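Local coordinates for protein-glutaminase (Chryseobacterium proteolyticum, PDB 2ZK9) that hydrolyses the side-chain amide of glutamine in proteins, deamidating it to glutamate, probably by a cysteine-protease-like mechanism as in relatives of papain, at residues A[60-66]-A[81-87]. Residues are numbered along the deposited sequence.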
loop_
_atom_site.group_PDB
_atom_site.type_symbol
_atom_site.label_atom_id
_atom_site.label_comp_id
_atom_site.label_asym_id
_atom_site.label_seq_id
_atom_site.Cartn_x
_atom_site.Cartn_y
_atom_site.Cartn_z
ATOM N N CYS A 60 -8.856 6.722 -5.251
ATOM C CA CYS A 60 -7.672 7.321 -4.703
ATOM C C CYS A 60 -6.602 7.361 -5.783
ATOM O O CYS A 60 -6.789 6.864 -6.884
ATOM C CB CYS A 60 -7.201 6.529 -3.493
ATOM S SG CYS A 60 -6.823 4.799 -3.839
ATOM N N GLU A 61 -5.477 7.983 -5.403
ATOM C CA GLU A 61 -4.254 7.870 -6.196
ATOM C C GLU A 61 -3.393 6.766 -5.663
ATOM O O GLU A 61 -3.604 6.250 -4.529
ATOM C CB GLU A 61 -3.499 9.220 -6.143
ATOM C CG GLU A 61 -4.202 10.309 -6.966
ATOM C CD GLU A 61 -3.566 11.641 -6.698
ATOM O OE1 GLU A 61 -3.811 12.235 -5.622
ATOM O OE2 GLU A 61 -2.712 12.100 -7.542
ATOM N N LYS A 62 -2.360 6.403 -6.382
ATOM C CA LYS A 62 -1.199 5.670 -5.876
ATOM C C LYS A 62 -0.061 6.670 -5.745
ATOM O O LYS A 62 0.068 7.562 -6.586
ATOM C CB LYS A 62 -0.763 4.539 -6.776
ATOM C CG LYS A 62 -1.771 3.463 -7.081
ATOM C CD LYS A 62 -2.130 2.600 -5.876
ATOM C CE LYS A 62 -3.258 1.641 -6.142
ATOM N NZ LYS A 62 -2.907 0.746 -7.260
ATOM N N GLN A 63 0.807 6.463 -4.762
ATOM C CA GLN A 63 2.126 7.068 -4.830
ATOM C C GLN A 63 3.147 5.929 -4.907
ATOM O O GLN A 63 3.116 5.005 -4.094
ATOM C CB GLN A 63 2.445 7.975 -3.643
ATOM C CG GLN A 63 3.764 8.718 -3.819
ATOM C CD GLN A 63 4.003 9.824 -2.829
ATOM O OE1 GLN A 63 4.847 9.718 -1.934
ATOM N NE2 GLN A 63 3.217 10.901 -2.923
ATOM N N PHE A 64 4.024 6.027 -5.902
ATOM C CA PHE A 64 5.156 5.155 -6.084
ATOM C C PHE A 64 6.409 5.877 -5.662
ATOM O O PHE A 64 6.609 7.023 -6.067
ATOM C CB PHE A 64 5.300 4.715 -7.536
ATOM C CG PHE A 64 4.181 3.827 -8.019
ATOM C CD1 PHE A 64 4.290 2.444 -7.983
ATOM C CD2 PHE A 64 2.994 4.347 -8.520
ATOM C CE1 PHE A 64 3.271 1.609 -8.372
ATOM C CE2 PHE A 64 1.950 3.531 -8.915
ATOM C CZ PHE A 64 2.087 2.138 -8.854
ATOM N N VAL A 65 7.275 5.220 -4.891
ATOM C CA VAL A 65 8.566 5.786 -4.529
ATOM C C VAL A 65 9.630 4.793 -4.956
ATOM O O VAL A 65 9.411 3.584 -4.858
ATOM C CB VAL A 65 8.601 6.122 -3.004
ATOM C CG1 VAL A 65 8.349 4.943 -2.104
ATOM C CG2 VAL A 65 9.930 6.773 -2.642
ATOM N N TYR A 66 10.744 5.284 -5.433
ATOM C CA TYR A 66 11.787 4.502 -6.027
ATOM C C TYR A 66 13.152 4.867 -5.428
ATOM O O TYR A 66 13.352 6.016 -5.102
ATOM C CB TYR A 66 11.885 4.758 -7.544
ATOM C CG TYR A 66 10.576 4.623 -8.284
ATOM C CD1 TYR A 66 10.189 3.438 -8.862
ATOM C CD2 TYR A 66 9.725 5.706 -8.387
ATOM C CE1 TYR A 66 8.965 3.322 -9.542
ATOM C CE2 TYR A 66 8.533 5.591 -9.052
ATOM C CZ TYR A 66 8.149 4.404 -9.629
ATOM O OH TYR A 66 6.946 4.372 -10.322
ATOM N N SER A 81 13.458 -1.831 -4.181
ATOM C CA SER A 81 13.765 -0.891 -5.236
ATOM C C SER A 81 12.622 0.088 -5.438
ATOM O O SER A 81 12.854 1.176 -6.023
ATOM C CB SER A 81 14.072 -1.609 -6.528
ATOM O OG SER A 81 13.013 -2.429 -6.947
ATOM N N TYR A 82 11.408 -0.245 -5.028
ATOM C CA TYR A 82 10.287 0.660 -5.097
ATOM C C TYR A 82 9.297 0.236 -3.996
ATOM O O TYR A 82 9.333 -0.873 -3.515
ATOM C CB TYR A 82 9.582 0.736 -6.454
ATOM C CG TYR A 82 8.607 -0.369 -6.695
ATOM C CD1 TYR A 82 9.022 -1.633 -7.113
ATOM C CD2 TYR A 82 7.238 -0.196 -6.499
ATOM C CE1 TYR A 82 8.067 -2.624 -7.310
ATOM C CE2 TYR A 82 6.327 -1.151 -6.699
ATOM C CZ TYR A 82 6.728 -2.384 -7.092
ATOM O OH TYR A 82 5.771 -3.334 -7.320
ATOM N N HIS A 83 8.386 1.167 -3.689
ATOM C CA HIS A 83 7.264 0.856 -2.847
ATOM C C HIS A 83 6.062 1.662 -3.352
ATOM O O HIS A 83 6.213 2.660 -4.069
ATOM C CB HIS A 83 7.602 1.167 -1.367
ATOM C CG HIS A 83 6.528 0.707 -0.393
ATOM N ND1 HIS A 83 5.896 -0.495 -0.537
ATOM C CD2 HIS A 83 6.027 1.323 0.679
ATOM C CE1 HIS A 83 5.033 -0.597 0.447
ATOM N NE2 HIS A 83 5.087 0.501 1.242
ATOM N N VAL A 84 4.866 1.244 -2.989
ATOM C CA VAL A 84 3.644 1.878 -3.400
ATOM C C VAL A 84 2.633 1.764 -2.259
ATOM O O VAL A 84 2.599 0.755 -1.555
ATOM C CB VAL A 84 3.098 1.278 -4.727
ATOM C CG1 VAL A 84 2.852 -0.208 -4.642
ATOM C CG2 VAL A 84 1.856 2.006 -5.190
ATOM N N ALA A 85 1.785 2.771 -2.140
ATOM C CA ALA A 85 0.637 2.754 -1.275
ATOM C C ALA A 85 -0.431 3.677 -1.870
ATOM O O ALA A 85 -0.238 4.297 -2.895
ATOM C CB ALA A 85 1.014 3.133 0.157
ATOM N N ILE A 86 -1.603 3.704 -1.208
ATOM C CA ILE A 86 -2.681 4.572 -1.677
ATOM C C ILE A 86 -2.548 5.943 -1.056
ATOM O O ILE A 86 -2.209 6.091 0.121
ATOM C CB ILE A 86 -4.077 3.943 -1.431
ATOM C CG1 ILE A 86 -4.421 3.703 0.035
ATOM C CG2 ILE A 86 -4.234 2.705 -2.291
ATOM C CD1 ILE A 86 -5.885 3.454 0.268
ATOM N N LEU A 87 -2.827 6.957 -1.875
ATOM C CA LEU A 87 -2.761 8.360 -1.535
ATOM C C LEU A 87 -4.189 8.909 -1.639
ATOM O O LEU A 87 -4.720 9.037 -2.748
ATOM C CB LEU A 87 -1.794 9.101 -2.458
ATOM C CG LEU A 87 -1.620 10.576 -2.175
ATOM C CD1 LEU A 87 -0.900 10.807 -0.857
ATOM C CD2 LEU A 87 -0.917 11.257 -3.320
HETATM O O HOH W 1 -5.742 11.366 -3.955
#
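Six backbone hydrogen bonds join residues 60-66 and 81-87 as neighbouring antiparallel strands in the central sheet of this papain-like (clan CA) fold. They form three reciprocal pairs. Glu61 N reaches Leu87 O at 3.0 Å, and Leu87 N reaches Glu61 O at 2.9 Å. Gln63 N donates to Ala85 O at 3.0 Å, while the return bond from Ala85 N to Gln63 O is longer, 3.3 Å. Val65 N to His83 O and His83 N to Val65 O are both 2.9 Å. Between these pairs, CA-H...O contacts fill in, such as Val84 CA to Gln63 O at 3.2 Å. One water donates to both Glu61 OE1 (2.7 Å) and Leu87 O (2.8 Å), tying the side chain of one strand to the backbone of the other. Glu61 also forms a salt bridge with Lys99.

Val65 and His83 share a sheet face with Gln63, Ala85 and Leu87. His83 hydrogen-bonds Asp103 and touches Cys42 of helix 42-55. This arrangement is consistent with the Cys-His-Asp catalytic triad of papain relatives. Trp117 of helix 114-120 packs on Gln63, Val65 and Ala85. Strand 130-138 flanks the other edge of 61-66.

Phe64, Tyr66, Tyr82 and Val84 lie on the opposite face. Tyr66 CD1 packs on Tyr82 CB at 3.7 Å, and Tyr82 CD2 lies at the edge of the Phe64 ring. Over one face of that ring sits Val84 CG2, in a CH-pi contact 3.6 Å from the Phe64 ring centroid.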